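Alpha-rhamnosidase (Dictyoglomus thermophilum, PDB 6I60) probably catalyses the hydrolysis of terminal non-reducing alpha-L-rhamnose residues in alpha-L-rhamnosides. Local coordinates at residues W484-N489 with A514-F519; K116-D121 with S127-V132; D740-L745 with T772-D777; T134-L139 with I189-V194. All coordinates share one frame; numbering follows the deposited sequence.

Contact 1: residues W484-N489 with A514-F519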
loop_
_atom_site.group_PDB
_atom_site.type_symbol
_atom_site.label_atom_id
_atom_site.label_comp_id
_atom_site.label_asym_id
_atom_site.label_seq_id
_atom_site.Cartn_x
_atom_site.Cartn_y
_atom_site.Cartn_z
ATOM N N TRP A 484 9.246 -7.919 0.530
ATOM C CA TRP A 484 8.354 -8.870 1.188
ATOM C C TRP A 484 7.718 -8.273 2.434
ATOM O O TRP A 484 6.571 -8.601 2.760
ATOM C CB TRP A 484 9.113 -10.145 1.549
ATOM C CG TRP A 484 9.309 -11.072 0.395
ATOM C CD1 TRP A 484 10.312 -11.028 -0.529
ATOM C CD2 TRP A 484 8.479 -12.183 0.036
ATOM N NE1 TRP A 484 10.158 -12.043 -1.441
ATOM C CE2 TRP A 484 9.041 -12.768 -1.117
ATOM C CE3 TRP A 484 7.316 -12.741 0.575
ATOM C CZ2 TRP A 484 8.481 -13.882 -1.738
ATOM C CZ3 TRP A 484 6.762 -13.846 -0.044
ATOM C CH2 TRP A 484 7.344 -14.405 -1.187
ATOM N N GLY A 485 8.438 -7.398 3.139
ATOM C CA GLY A 485 7.883 -6.804 4.343
ATOM C C GLY A 485 6.766 -5.822 4.050
ATOM O O GLY A 485 5.767 -5.770 4.774
ATOM N N GLN A 486 6.916 -5.028 2.988
ATOM C CA GLN A 486 5.871 -4.079 2.620
ATOM C C GLN A 486 4.607 -4.806 2.179
ATOM O O GLN A 486 3.502 -4.483 2.633
ATOM C CB GLN A 486 6.373 -3.144 1.519
ATOM C CG GLN A 486 5.353 -2.110 1.069
ATOM C CD GLN A 486 4.965 -1.154 2.180
ATOM O OE1 GLN A 486 5.657 -0.168 2.435
ATOM N NE2 GLN A 486 3.853 -1.442 2.849
ATOM N N LEU A 487 4.753 -5.796 1.293
ATOM C CA LEU A 487 3.601 -6.579 0.859
ATOM C C LEU A 487 2.963 -7.310 2.031
ATOM O O LEU A 487 1.735 -7.437 2.100
ATOM C CB LEU A 487 4.022 -7.567 -0.229
ATOM C CG LEU A 487 4.487 -6.948 -1.546
ATOM C CD1 LEU A 487 4.592 -8.001 -2.641
ATOM C CD2 LEU A 487 3.543 -5.831 -1.955
ATOM N N SER A 488 3.781 -7.793 2.970
ATOM C CA SER A 488 3.252 -8.431 4.169
ATOM C C SER A 488 2.393 -7.486 4.995
ATOM O O SER A 488 1.549 -7.949 5.769
ATOM C CB SER A 488 4.399 -8.963 5.026
ATOM O OG SER A 488 4.851 -10.211 4.539
ATOM N N ASN A 489 2.584 -6.176 4.847
ATOM C CA ASN A 489 1.861 -5.181 5.624
ATOM C C ASN A 489 0.906 -4.363 4.760
ATOM O O ASN A 489 0.704 -3.171 5.005
ATOM C CB ASN A 489 2.840 -4.265 6.353
ATOM C CG ASN A 489 3.385 -4.894 7.613
ATOM O OD1 ASN A 489 2.632 -5.232 8.527
ATOM N ND2 ASN A 489 4.701 -5.063 7.669
ATOM N N ALA A 514 5.980 5.192 3.067
ATOM C CA ALA A 514 5.124 5.481 1.921
ATOM C C ALA A 514 5.945 5.726 0.660
ATOM O O ALA A 514 5.537 5.332 -0.437
ATOM C CB ALA A 514 4.226 6.680 2.223
ATOM N N GLU A 515 7.105 6.373 0.796
ATOM C CA GLU A 515 7.943 6.631 -0.371
ATOM C C GLU A 515 8.528 5.344 -0.939
ATOM O O GLU A 515 8.680 5.220 -2.161
ATOM C CB GLU A 515 9.060 7.611 -0.011
ATOM C CG GLU A 515 9.856 8.116 -1.203
ATOM C CD GLU A 515 10.848 9.201 -0.828
ATOM O OE1 GLU A 515 11.593 9.014 0.157
ATOM O OE2 GLU A 515 10.882 10.241 -1.518
ATOM N N GLU A 516 8.853 4.378 -0.078
ATOM C CA GLU A 516 9.390 3.112 -0.564
ATOM C C GLU A 516 8.337 2.326 -1.335
ATOM O O GLU A 516 8.620 1.790 -2.413
ATOM C CB GLU A 516 9.927 2.288 0.606
ATOM C CG GLU A 516 10.022 0.794 0.330
ATOM C CD GLU A 516 8.797 0.034 0.806
ATOM O OE1 GLU A 516 8.237 -0.750 0.011
ATOM O OE2 GLU A 516 8.392 0.225 1.971
ATOM N N ALA A 517 7.117 2.251 -0.798
ATOM C CA ALA A 517 6.060 1.481 -1.449
ATOM C C ALA A 517 5.708 2.066 -2.811
ATOM O O ALA A 517 5.414 1.326 -3.759
ATOM C CB ALA A 517 4.826 1.429 -0.550
ATOM N N ILE A 518 5.732 3.394 -2.927
ATOM C CA ILE A 518 5.440 4.032 -4.207
ATOM C C ILE A 518 6.497 3.656 -5.239
ATOM O O ILE A 518 6.178 3.368 -6.399
ATOM C CB ILE A 518 5.328 5.556 -4.023
ATOM C CG1 ILE A 518 3.994 5.911 -3.365
ATOM C CG2 ILE A 518 5.467 6.275 -5.353
ATOM C CD1 ILE A 518 3.891 7.361 -2.948
ATOM N N PHE A 519 7.768 3.634 -4.830
ATOM C CA PHE A 519 8.838 3.265 -5.752
ATOM C C PHE A 519 8.734 1.811 -6.192
ATOM O O PHE A 519 9.087 1.484 -7.330
ATOM C CB PHE A 519 10.201 3.517 -5.110
ATOM C CG PHE A 519 10.841 4.806 -5.534
ATOM C CD1 PHE A 519 10.806 5.917 -4.707
ATOM C CD2 PHE A 519 11.470 4.910 -6.764
ATOM C CE1 PHE A 519 11.389 7.106 -5.096
ATOM C CE2 PHE A 519 12.056 6.097 -7.159
ATOM C CZ PHE A 519 12.015 7.198 -6.325
#

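Contact 2: residues K116-D121 with S127-V132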
loop_
_atom_site.group_PDB
_atom_site.type_symbol
_atom_site.label_atom_id
_atom_site.label_comp_id
_atom_site.label_asym_id
_atom_site.label_seq_id
_atom_site.Cartn_x
_atom_site.Cartn_y
_atom_site.Cartn_z
ATOM N N LYS A 116 -12.595 7.190 -25.455
ATOM C CA LYS A 116 -11.330 7.216 -26.173
ATOM C C LYS A 116 -10.663 8.566 -25.939
ATOM O O LYS A 116 -11.243 9.469 -25.329
ATOM C CB LYS A 116 -11.532 6.968 -27.673
ATOM C CG LYS A 116 -12.842 6.285 -28.026
ATOM C CD LYS A 116 -13.221 6.526 -29.479
ATOM C CE LYS A 116 -13.738 7.941 -29.688
ATOM N NZ LYS A 116 -14.133 8.184 -31.104
ATOM N N VAL A 117 -9.434 8.711 -26.428
ATOM C CA VAL A 117 -8.706 9.963 -26.241
ATOM C C VAL A 117 -7.685 10.115 -27.360
ATOM O O VAL A 117 -7.094 9.135 -27.822
ATOM C CB VAL A 117 -8.048 10.024 -24.839
ATOM C CG1 VAL A 117 -6.926 9.014 -24.717
ATOM C CG2 VAL A 117 -7.542 11.427 -24.540
ATOM N N ARG A 118 -7.504 11.355 -27.807
ATOM C CA ARG A 118 -6.444 11.742 -28.725
ATOM C C ARG A 118 -5.500 12.709 -28.025
ATOM O O ARG A 118 -5.848 13.331 -27.018
ATOM C CB ARG A 118 -7.003 12.403 -29.991
ATOM C CG ARG A 118 -7.944 11.535 -30.801
ATOM C CD ARG A 118 -8.351 12.223 -32.099
ATOM N NE ARG A 118 -8.827 13.588 -31.885
ATOM C CZ ARG A 118 -9.782 14.169 -32.604
ATOM N NH1 ARG A 118 -10.367 13.505 -33.592
ATOM N NH2 ARG A 118 -10.147 15.415 -32.343
ATOM N N TRP A 119 -4.298 12.842 -28.578
ATOM C CA TRP A 119 -3.308 13.753 -28.026
ATOM C C TRP A 119 -2.564 14.439 -29.161
ATOM O O TRP A 119 -2.393 13.877 -30.245
ATOM C CB TRP A 119 -2.322 13.026 -27.099
ATOM C CG TRP A 119 -1.299 12.198 -27.819
ATOM C CD1 TRP A 119 -1.525 11.062 -28.541
ATOM C CD2 TRP A 119 0.113 12.438 -27.878
ATOM N NE1 TRP A 119 -0.341 10.581 -29.049
ATOM C CE2 TRP A 119 0.679 11.406 -28.655
ATOM C CE3 TRP A 119 0.955 13.423 -27.350
ATOM C CZ2 TRP A 119 2.047 11.333 -28.918
ATOM C CZ3 TRP A 119 2.312 13.348 -27.612
ATOM C CH2 TRP A 119 2.844 12.310 -28.389
ATOM N N TRP A 120 -2.138 15.669 -28.900
ATOM C CA TRP A 120 -1.360 16.454 -29.845
ATOM C C TRP A 120 0.077 16.529 -29.351
ATOM O O TRP A 120 0.321 16.862 -28.186
ATOM C CB TRP A 120 -1.948 17.857 -30.008
ATOM C CG TRP A 120 -3.161 17.910 -30.893
ATOM C CD1 TRP A 120 -3.214 18.347 -32.185
ATOM C CD2 TRP A 120 -4.495 17.513 -30.550
ATOM N NE1 TRP A 120 -4.497 18.246 -32.668
ATOM C CE2 TRP A 120 -5.303 17.737 -31.684
ATOM C CE3 TRP A 120 -5.087 16.991 -29.394
ATOM C CZ2 TRP A 120 -6.669 17.458 -31.696
ATOM C CZ3 TRP A 120 -6.445 16.714 -29.410
ATOM C CH2 TRP A 120 -7.219 16.949 -30.552
ATOM N N ASP A 121 1.022 16.216 -30.232
ATOM C CA ASP A 121 2.427 16.161 -29.853
ATOM C C ASP A 121 3.012 17.573 -29.831
ATOM O O ASP A 121 2.292 18.575 -29.856
ATOM C CB ASP A 121 3.185 15.230 -30.794
ATOM C CG ASP A 121 3.226 15.743 -32.216
ATOM O OD1 ASP A 121 2.480 16.695 -32.530
ATOM O OD2 ASP A 121 4.004 15.194 -33.022
ATOM N N SER A 127 -3.074 12.919 -33.338
ATOM C CA SER A 127 -2.936 11.477 -33.221
ATOM C C SER A 127 -4.286 10.790 -33.399
ATOM O O SER A 127 -5.333 11.385 -33.128
ATOM C CB SER A 127 -2.355 11.100 -31.855
ATOM O OG SER A 127 -2.870 9.861 -31.399
ATOM N N PRO A 128 -4.292 9.540 -33.863
ATOM C CA PRO A 128 -5.552 8.795 -33.966
ATOM C C PRO A 128 -6.169 8.558 -32.596
ATOM O O PRO A 128 -5.536 8.714 -31.551
ATOM C CB PRO A 128 -5.141 7.477 -34.631
ATOM C CG PRO A 128 -3.836 7.767 -35.291
ATOM C CD PRO A 128 -3.160 8.789 -34.431
ATOM N N PHE A 129 -7.442 8.175 -32.616
ATOM C CA PHE A 129 -8.153 7.899 -31.378
ATOM C C PHE A 129 -7.642 6.611 -30.745
ATOM O O PHE A 129 -7.223 5.675 -31.430
ATOM C CB PHE A 129 -9.657 7.796 -31.635
ATOM C CG PHE A 129 -10.417 9.048 -31.302
ATOM C CD1 PHE A 129 -10.562 9.459 -29.986
ATOM C CD2 PHE A 129 -10.990 9.815 -32.303
ATOM C CE1 PHE A 129 -11.261 10.612 -29.678
ATOM C CE2 PHE A 129 -11.691 10.966 -32.001
ATOM C CZ PHE A 129 -11.826 11.365 -30.687
ATOM N N SER A 130 -7.672 6.576 -29.416
ATOM C CA SER A 130 -7.270 5.384 -28.692
ATOM C C SER A 130 -8.323 4.289 -28.844
ATOM O O SER A 130 -9.434 4.514 -29.332
ATOM C CB SER A 130 -7.060 5.705 -27.214
ATOM O OG SER A 130 -8.307 5.846 -26.555
ATOM N N VAL A 131 -7.957 3.081 -28.418
ATOM C CA VAL A 131 -8.908 1.980 -28.409
ATOM C C VAL A 131 -9.981 2.257 -27.366
ATOM O O VAL A 131 -9.691 2.732 -26.259
ATOM C CB VAL A 131 -8.183 0.649 -28.146
ATOM C CG1 VAL A 131 -9.148 -0.400 -27.617
ATOM C CG2 VAL A 131 -7.504 0.159 -29.417
ATOM N N VAL A 132 -11.237 1.984 -27.726
ATOM C CA VAL A 132 -12.362 2.283 -26.846
ATOM C C VAL A 132 -12.200 1.527 -25.535
ATOM O O VAL A 132 -12.132 0.292 -25.514
ATOM C CB VAL A 132 -13.687 1.934 -27.532
ATOM C CG1 VAL A 132 -14.839 2.022 -26.544
ATOM C CG2 VAL A 132 -13.920 2.853 -28.721
#

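Contact 3: residues D740-L745 with T772-D777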
loop_
_atom_site.group_PDB
_atom_site.type_symbol
_atom_site.label_atom_id
_atom_site.label_comp_id
_atom_site.label_asym_id
_atom_site.label_seq_id
_atom_site.Cartn_x
_atom_site.Cartn_y
_atom_site.Cartn_z
ATOM N N ASP A 740 29.169 23.488 11.168
ATOM C CA ASP A 740 29.516 22.974 12.487
ATOM C C ASP A 740 28.512 21.932 12.965
ATOM O O ASP A 740 28.897 20.942 13.599
ATOM C CB ASP A 740 29.616 24.128 13.483
ATOM C CG ASP A 740 30.456 25.276 12.956
ATOM O OD1 ASP A 740 31.658 25.340 13.297
ATOM O OD2 ASP A 740 29.918 26.111 12.195
ATOM N N VAL A 741 27.228 22.132 12.669
ATOM C CA VAL A 741 26.217 21.153 13.055
ATOM C C VAL A 741 26.385 19.868 12.253
ATOM O O VAL A 741 26.286 18.761 12.798
ATOM C CB VAL A 741 24.810 21.752 12.886
ATOM C CG1 VAL A 741 23.745 20.670 13.001
ATOM C CG2 VAL A 741 24.579 22.849 13.913
ATOM N N LEU A 742 26.649 19.992 10.950
ATOM C CA LEU A 742 26.856 18.808 10.123
ATOM C C LEU A 742 28.078 18.020 10.574
ATOM O O LEU A 742 28.079 16.784 10.504
ATOM C CB LEU A 742 26.990 19.216 8.654
ATOM C CG LEU A 742 27.573 18.199 7.676
ATOM C CD1 LEU A 742 26.482 17.278 7.153
ATOM C CD2 LEU A 742 28.280 18.907 6.531
ATOM N N LYS A 743 29.120 18.710 11.051
ATOM C CA LYS A 743 30.315 18.014 11.520
ATOM C C LYS A 743 30.029 17.214 12.784
ATOM O O LYS A 743 30.547 16.104 12.952
ATOM C CB LYS A 743 31.449 19.010 11.759
ATOM C CG LYS A 743 32.818 18.360 11.939
ATOM C CD LYS A 743 33.045 17.247 10.923
ATOM C CE LYS A 743 34.407 16.591 11.099
ATOM N NZ LYS A 743 34.459 15.232 10.482
ATOM N N THR A 744 29.210 17.763 13.687
ATOM C CA THR A 744 28.818 17.015 14.877
ATOM C C THR A 744 28.096 15.730 14.496
ATOM O O THR A 744 28.264 14.694 15.151
ATOM C CB THR A 744 27.935 17.882 15.778
ATOM O OG1 THR A 744 28.520 19.182 15.914
ATOM C CG2 THR A 744 27.790 17.252 17.156
ATOM N N LEU A 745 27.297 15.774 13.429
ATOM C CA LEU A 745 26.618 14.571 12.963
ATOM C C LEU A 745 27.611 13.562 12.397
ATOM O O LEU A 745 27.518 12.362 12.684
ATOM C CB LEU A 745 25.567 14.942 11.917
ATOM C CG LEU A 745 24.916 13.781 11.166
ATOM C CD1 LEU A 745 24.189 12.866 12.137
ATOM C CD2 LEU A 745 23.973 14.301 10.099
ATOM N N THR A 772 23.750 12.547 1.981
ATOM C CA THR A 772 23.903 12.590 0.532
ATOM C C THR A 772 23.787 14.014 0.003
ATOM O O THR A 772 24.522 14.405 -0.912
ATOM C CB THR A 772 22.864 11.685 -0.130
ATOM O OG1 THR A 772 22.931 10.376 0.450
ATOM C CG2 THR A 772 23.120 11.586 -1.628
ATOM N N SER A 773 22.876 14.808 0.573
ATOM C CA SER A 773 22.677 16.171 0.092
ATOM C C SER A 773 23.889 17.051 0.368
ATOM O O SER A 773 24.183 17.960 -0.417
ATOM C CB SER A 773 21.431 16.780 0.732
ATOM O OG SER A 773 20.270 16.045 0.389
ATOM N N TYR A 774 24.602 16.800 1.465
ATOM C CA TYR A 774 25.749 17.609 1.848
ATOM C C TYR A 774 27.069 17.017 1.364
ATOM O O TYR A 774 28.128 17.349 1.909
ATOM C CB TYR A 774 25.766 17.807 3.364
ATOM C CG TYR A 774 24.683 18.744 3.858
ATOM C CD1 TYR A 774 23.474 18.251 4.331
ATOM C CD2 TYR A 774 24.865 20.120 3.842
ATOM C CE1 TYR A 774 22.481 19.101 4.782
ATOM C CE2 TYR A 774 23.876 20.979 4.291
ATOM C CZ TYR A 774 22.687 20.463 4.761
ATOM O OH TYR A 774 21.699 21.312 5.209
ATOM N N GLY A 775 27.026 16.154 0.353
ATOM C CA GLY A 775 28.242 15.653 -0.257
ATOM C C GLY A 775 28.972 14.586 0.523
ATOM O O GLY A 775 30.193 14.454 0.381
ATOM N N TYR A 776 28.265 13.809 1.339
ATOM C CA TYR A 776 28.871 12.750 2.141
ATOM C C TYR A 776 28.161 11.424 1.897
ATOM O O TYR A 776 27.754 10.723 2.826
ATOM C CB TYR A 776 28.856 13.113 3.623
ATOM C CG TYR A 776 29.837 14.203 3.989
ATOM C CD1 TYR A 776 31.195 13.930 4.106
ATOM C CD2 TYR A 776 29.407 15.505 4.212
ATOM C CE1 TYR A 776 32.096 14.923 4.439
ATOM C CE2 TYR A 776 30.300 16.506 4.544
ATOM C CZ TYR A 776 31.644 16.210 4.656
ATOM O OH TYR A 776 32.539 17.200 4.988
ATOM N N ASP A 777 28.011 11.060 0.620
ATOM C CA ASP A 777 27.369 9.797 0.278
ATOM C C ASP A 777 28.230 8.592 0.637
ATOM O O ASP A 777 27.696 7.489 0.790
ATOM C CB ASP A 777 27.018 9.767 -1.211
ATOM C CG ASP A 777 28.150 10.270 -2.094
ATOM O OD1 ASP A 777 29.258 10.518 -1.570
ATOM O OD2 ASP A 777 27.933 10.413 -3.319
#

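Contact 4: residues T134-L139 with I189-V194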
loop_
_atom_site.group_PDB
_atom_site.type_symbol
_atom_site.label_atom_id
_atom_site.label_comp_id
_atom_site.label_asym_id
_atom_site.label_seq_id
_atom_site.Cartn_x
_atom_site.Cartn_y
_atom_site.Cartn_z
ATOM N N THR A 134 -13.573 1.321 -21.222
ATOM C CA THR A 134 -14.872 1.152 -20.590
ATOM C C THR A 134 -14.739 1.339 -19.087
ATOM O O THR A 134 -13.769 0.875 -18.484
ATOM C CB THR A 134 -15.451 -0.236 -20.909
ATOM O OG1 THR A 134 -15.987 -0.238 -22.238
ATOM C CG2 THR A 134 -16.545 -0.625 -19.924
ATOM N N PHE A 135 -15.706 2.036 -18.493
ATOM C CA PHE A 135 -15.851 2.064 -17.044
ATOM C C PHE A 135 -17.328 1.940 -16.704
ATOM O O PHE A 135 -18.164 2.617 -17.310
ATOM C CB PHE A 135 -15.247 3.338 -16.432
ATOM C CG PHE A 135 -15.905 4.614 -16.881
ATOM C CD1 PHE A 135 -15.535 5.220 -18.069
ATOM C CD2 PHE A 135 -16.873 5.223 -16.096
ATOM C CE1 PHE A 135 -16.129 6.398 -18.477
ATOM C CE2 PHE A 135 -17.472 6.401 -16.499
ATOM C CZ PHE A 135 -17.099 6.990 -17.689
ATOM N N GLU A 136 -17.645 1.062 -15.757
ATOM C CA GLU A 136 -19.019 0.798 -15.348
ATOM C C GLU A 136 -19.262 1.377 -13.962
ATOM O O GLU A 136 -18.457 1.173 -13.048
ATOM C CB GLU A 136 -19.317 -0.703 -15.346
ATOM C CG GLU A 136 -20.653 -1.062 -14.710
ATOM C CD GLU A 136 -21.114 -2.464 -15.059
ATOM O OE1 GLU A 136 -20.447 -3.126 -15.881
ATOM O OE2 GLU A 136 -22.142 -2.907 -14.504
ATOM N N THR A 137 -20.372 2.091 -13.810
ATOM C CA THR A 137 -20.738 2.647 -12.517
ATOM C C THR A 137 -21.443 1.595 -11.673
ATOM O O THR A 137 -22.188 0.757 -12.191
ATOM C CB THR A 137 -21.637 3.872 -12.694
ATOM O OG1 THR A 137 -22.710 3.555 -13.586
ATOM C CG2 THR A 137 -20.842 5.037 -13.265
ATOM N N GLY A 138 -21.224 1.667 -10.373
ATOM C CA GLY A 138 -21.830 0.761 -9.436
ATOM C C GLY A 138 -23.219 1.226 -9.088
ATOM O O GLY A 138 -23.957 1.647 -9.947
ATOM N N LEU A 139 -23.558 1.217 -7.804
ATOM C CA LEU A 139 -24.881 1.631 -7.358
ATOM C C LEU A 139 -24.993 3.108 -7.224
ATOM O O LEU A 139 -26.075 3.608 -7.089
ATOM C CB LEU A 139 -25.266 0.986 -6.054
ATOM C CG LEU A 139 -25.850 -0.392 -6.273
ATOM C CD1 LEU A 139 -26.921 -0.679 -5.266
ATOM C CD2 LEU A 139 -26.442 -0.477 -7.645
ATOM N N ILE A 189 -30.618 -13.636 -20.504
ATOM C CA ILE A 189 -30.037 -12.459 -19.877
ATOM C C ILE A 189 -29.160 -11.709 -20.874
ATOM O O ILE A 189 -28.640 -12.269 -21.842
ATOM C CB ILE A 189 -29.236 -12.854 -18.624
ATOM C CG1 ILE A 189 -28.209 -13.928 -18.979
ATOM C CG2 ILE A 189 -30.159 -13.355 -17.526
ATOM C CD1 ILE A 189 -26.943 -13.830 -18.184
ATOM N N LYS A 190 -29.002 -10.412 -20.621
ATOM C CA LYS A 190 -28.031 -9.578 -21.315
ATOM C C LYS A 190 -26.790 -9.323 -20.473
ATOM O O LYS A 190 -25.671 -9.360 -20.994
ATOM C CB LYS A 190 -28.670 -8.243 -21.711
ATOM C CG LYS A 190 -27.857 -7.425 -22.701
ATOM C CD LYS A 190 -28.727 -6.399 -23.412
ATOM C CE LYS A 190 -28.799 -5.097 -22.630
ATOM N NZ LYS A 190 -29.970 -4.264 -23.030
ATOM N N ARG A 191 -26.969 -9.076 -19.177
ATOM C CA ARG A 191 -25.866 -8.898 -18.244
ATOM C C ARG A 191 -26.396 -9.108 -16.833
ATOM O O ARG A 191 -27.600 -9.007 -16.583
ATOM C CB ARG A 191 -25.226 -7.512 -18.380
ATOM C CG ARG A 191 -26.037 -6.399 -17.742
ATOM C CD ARG A 191 -25.193 -5.161 -17.509
ATOM N NE ARG A 191 -26.016 -3.960 -17.403
ATOM C CZ ARG A 191 -25.702 -2.899 -16.668
ATOM N NH1 ARG A 191 -24.575 -2.885 -15.969
ATOM N NH2 ARG A 191 -26.513 -1.852 -16.633
ATOM N N ALA A 192 -25.480 -9.406 -15.915
ATOM C CA ALA A 192 -25.834 -9.623 -14.520
ATOM C C ALA A 192 -24.781 -8.994 -13.624
ATOM O O ALA A 192 -23.581 -9.111 -13.885
ATOM C CB ALA A 192 -25.972 -11.117 -14.197
ATOM N N ARG A 193 -25.239 -8.326 -12.569
ATOM C CA ARG A 193 -24.359 -7.677 -11.612
ATOM C C ARG A 193 -24.802 -8.019 -10.198
ATOM O O ARG A 193 -25.983 -8.273 -9.942
ATOM C CB ARG A 193 -24.343 -6.157 -11.801
ATOM C CG ARG A 193 -23.769 -5.708 -13.131
ATOM C CD ARG A 193 -22.309 -6.100 -13.258
ATOM N NE ARG A 193 -21.690 -5.514 -14.442
ATOM C CZ ARG A 193 -21.655 -6.102 -15.632
ATOM N NH1 ARG A 193 -22.204 -7.298 -15.799
ATOM N NH2 ARG A 193 -21.069 -5.496 -16.656
ATOM N N VAL A 194 -23.840 -8.015 -9.280
ATOM C CA VAL A 194 -24.063 -8.406 -7.893
ATOM C C VAL A 194 -23.313 -7.421 -7.007
ATOM O O VAL A 194 -22.093 -7.278 -7.132
ATOM C CB VAL A 194 -23.599 -9.850 -7.626
ATOM C CG1 VAL A 194 -23.200 -10.034 -6.182
ATOM C CG2 VAL A 194 -24.697 -10.831 -7.993
#

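Contact 1: residues W484-N489 with A514-F519
This is a small buried helix-to-helix contact in the catalytic domain, made by Q486 of helix 473-488 against E516 and A517 of helix 514-520. The closest CA atoms across the two segments, Q486 CA and A517 CA, are 6.9 Å apart. Q486 points at the other helix, and E516 and A517 point back at it. The first torsion of Q486 sets CG opposite the backbone N (chi1 -180°) and carries it toward helix 514-520, where CB and CG both lie against the E516 carboxylate. Q486 CG lies 3.4 Å from E516 OE1. The two chains run past one another in opposite senses, with the amide and carboxylate planes only 22° apart.

Both helices belong to the six-hairpin glycosidase domain, the (alpha/alpha)6 barrel of this family. The centre of the contact lies about 6 Å from the centre of the chain. The A517 methyl packs against the Q486 chain, with A517 CB 3.9 Å from Q486 CG.

Within segment 484-489 the helix is near its end. S488 OG donates to W484 O over 3.0 Å and shares that oxygen with S488 N, which comes from the opposite face of the carbonyl plane. Around the pair, E516 touches D827 of helix 826-835, and A517 touches Y527 of helix 524-535.

Contact 2: residues K116-D121 with S127-V132
The ring of F129 is sandwiched between the side chains of K116 and R118, which reach its two opposite faces from strand 112-120. K116 crosses the ring at about a right angle. Its chain bends at chi3 (-75°), which brings the end of the side chain over the centre: K116 NZ sits 3.6 Å from the F129 ring centroid, a cation-pi contact almost on the ring normal. K116 CE adds a CH-pi contact to the same face. On the other face R118 CG lies 3.5 Å from the F129 ring centroid, also as CH-pi. F129 CZ lies over one face of the R118 guanidinium, toward its rim, the two planes 36° apart. R118 NH1 is 3.3 Å from F129 CE2. V117 N meets the ring at its edge.

Beside the ring the backbones run in roughly opposite directions. S130 N donates to V117 O at 3.1 Å. V117 N donates to S130 OG at 3.1 Å, so the S130 hydroxyl takes the place of a backbone carbonyl as acceptor. At the far end S127 N makes a weak 3.3 Å bond to W119 O. S127 CB lies by the W119 ring, and W119 NE1 and S127 OG both bond to Y30 O.

The contact belongs to the immunoglobulin-like N-terminal domain, where 127-132 is the return limb between strands 112-120 and 133-137. The F129 faces cover aliphatic and cationic parts of K116 and R118, while I80 O takes K116 NZ and E126 pairs with R118 NH1.

Contact 3: residues D740-L745 with T772-D777
The turn that ends helix 761-773 packs on helix 738-750 through L742, which meets Y774 and Y776. The turn is a Schellman motif with G775, at positive phi, as its C-prime residue. A weak 3.3 Å bond from G775 N to T772 O forms part of it. Y776 then takes the N-cap position of helix 777-784.

L742 directs its two methyls at different tyrosines. With chi1 at 164°, CG swings away from the backbone N and both methyls reach the turn. L742 CD1 is 3.9 Å from Y774 CB and 4.0 Å from Y774 CG, and these two side chains pass in opposite directions. L742 CD2 lies 3.7 Å from Y776 CE2. Both methyls meet their rings obliquely.

Y774 also touches V738, and Y776 touches L746, both on helix 738-750, so L742 lies in a wider apolar patch. The Y774 hydroxyl makes a weak hydrogen bond to L728 O. The Y776 side chain lies about 5 Å from a bound triethylene glycol, probably left by crystallisation.

No hydrogen bond links the two segments. The contact is made by aliphatic methyls and tyrosine carbons, so the helix and the turn are joined by van der Waals packing alone across these segments.

Contact 4: residues T134-L139 with I189-V194
Charge pairing carries this contact: the carboxylate of E136 faces the guanidinium groups of R191 and R193 in a three-residue salt-bridge network. One salt bridge joins E136 OE1 to R193 NH2 at 2.6 Å. The other joins E136 OE2 to R191 NH1 at 2.8 Å.

Among the hydrogen bonds, R193 NH2 donates to E136 OE1 at 157° through the syn lone pair of that oxygen, and OE1 lies in the guanidinium plane. R193 NE makes a weaker bond, 127°, to E136 OE2 at 2.6 Å. E136 and R193 come from opposite directions. The R193 chain bends at chi2 (-63°), which turns its NE and NH2 edge to the carboxylate. R191 approaches obliquely, with E136 OE2 at the edge of its guanidinium. R193 NH1 turns back to A192 O of its own segment at 3.0 Å.

These charges are shared further. R193 NH1 also bridges to D233, R191 NE to E272, and R191 NH2 donates to C110 O. E136, D233 and E272 probably offset the two positive charges.

E136 lies on strand 133-137 of the immunoglobulin-like domain, between strands 44-46 and 112-120, while both arginines stand on strand 189-199 of the following domain, between strands 226-233 and 264-273. K190 and R191 form a classic beta bulge opposite E272. The contact thus bridges two sheets of separate domains.

From the N terminus, contact 2 comes first and closes the short loop 122-126 that follows strand 112-120. Strand 133-137 begins right after it, pairs with that strand in the same sheet, and brings in contact 4. This contact closes the 49 residues from 140 to 188 and ties the immunoglobulin-like domain to the next one. Contact 1 follows in the helical catalytic domain, closing 490-513 near the chain centre. Contact 3, in the same domain, closes 746-771; its centre is about 32 Å from the chain centre and about 28 Å from the centre of contact 1. All four lie in series; none encloses or crosses another. Contacts 3 and 4 lie on opposite sides of the chain's centre.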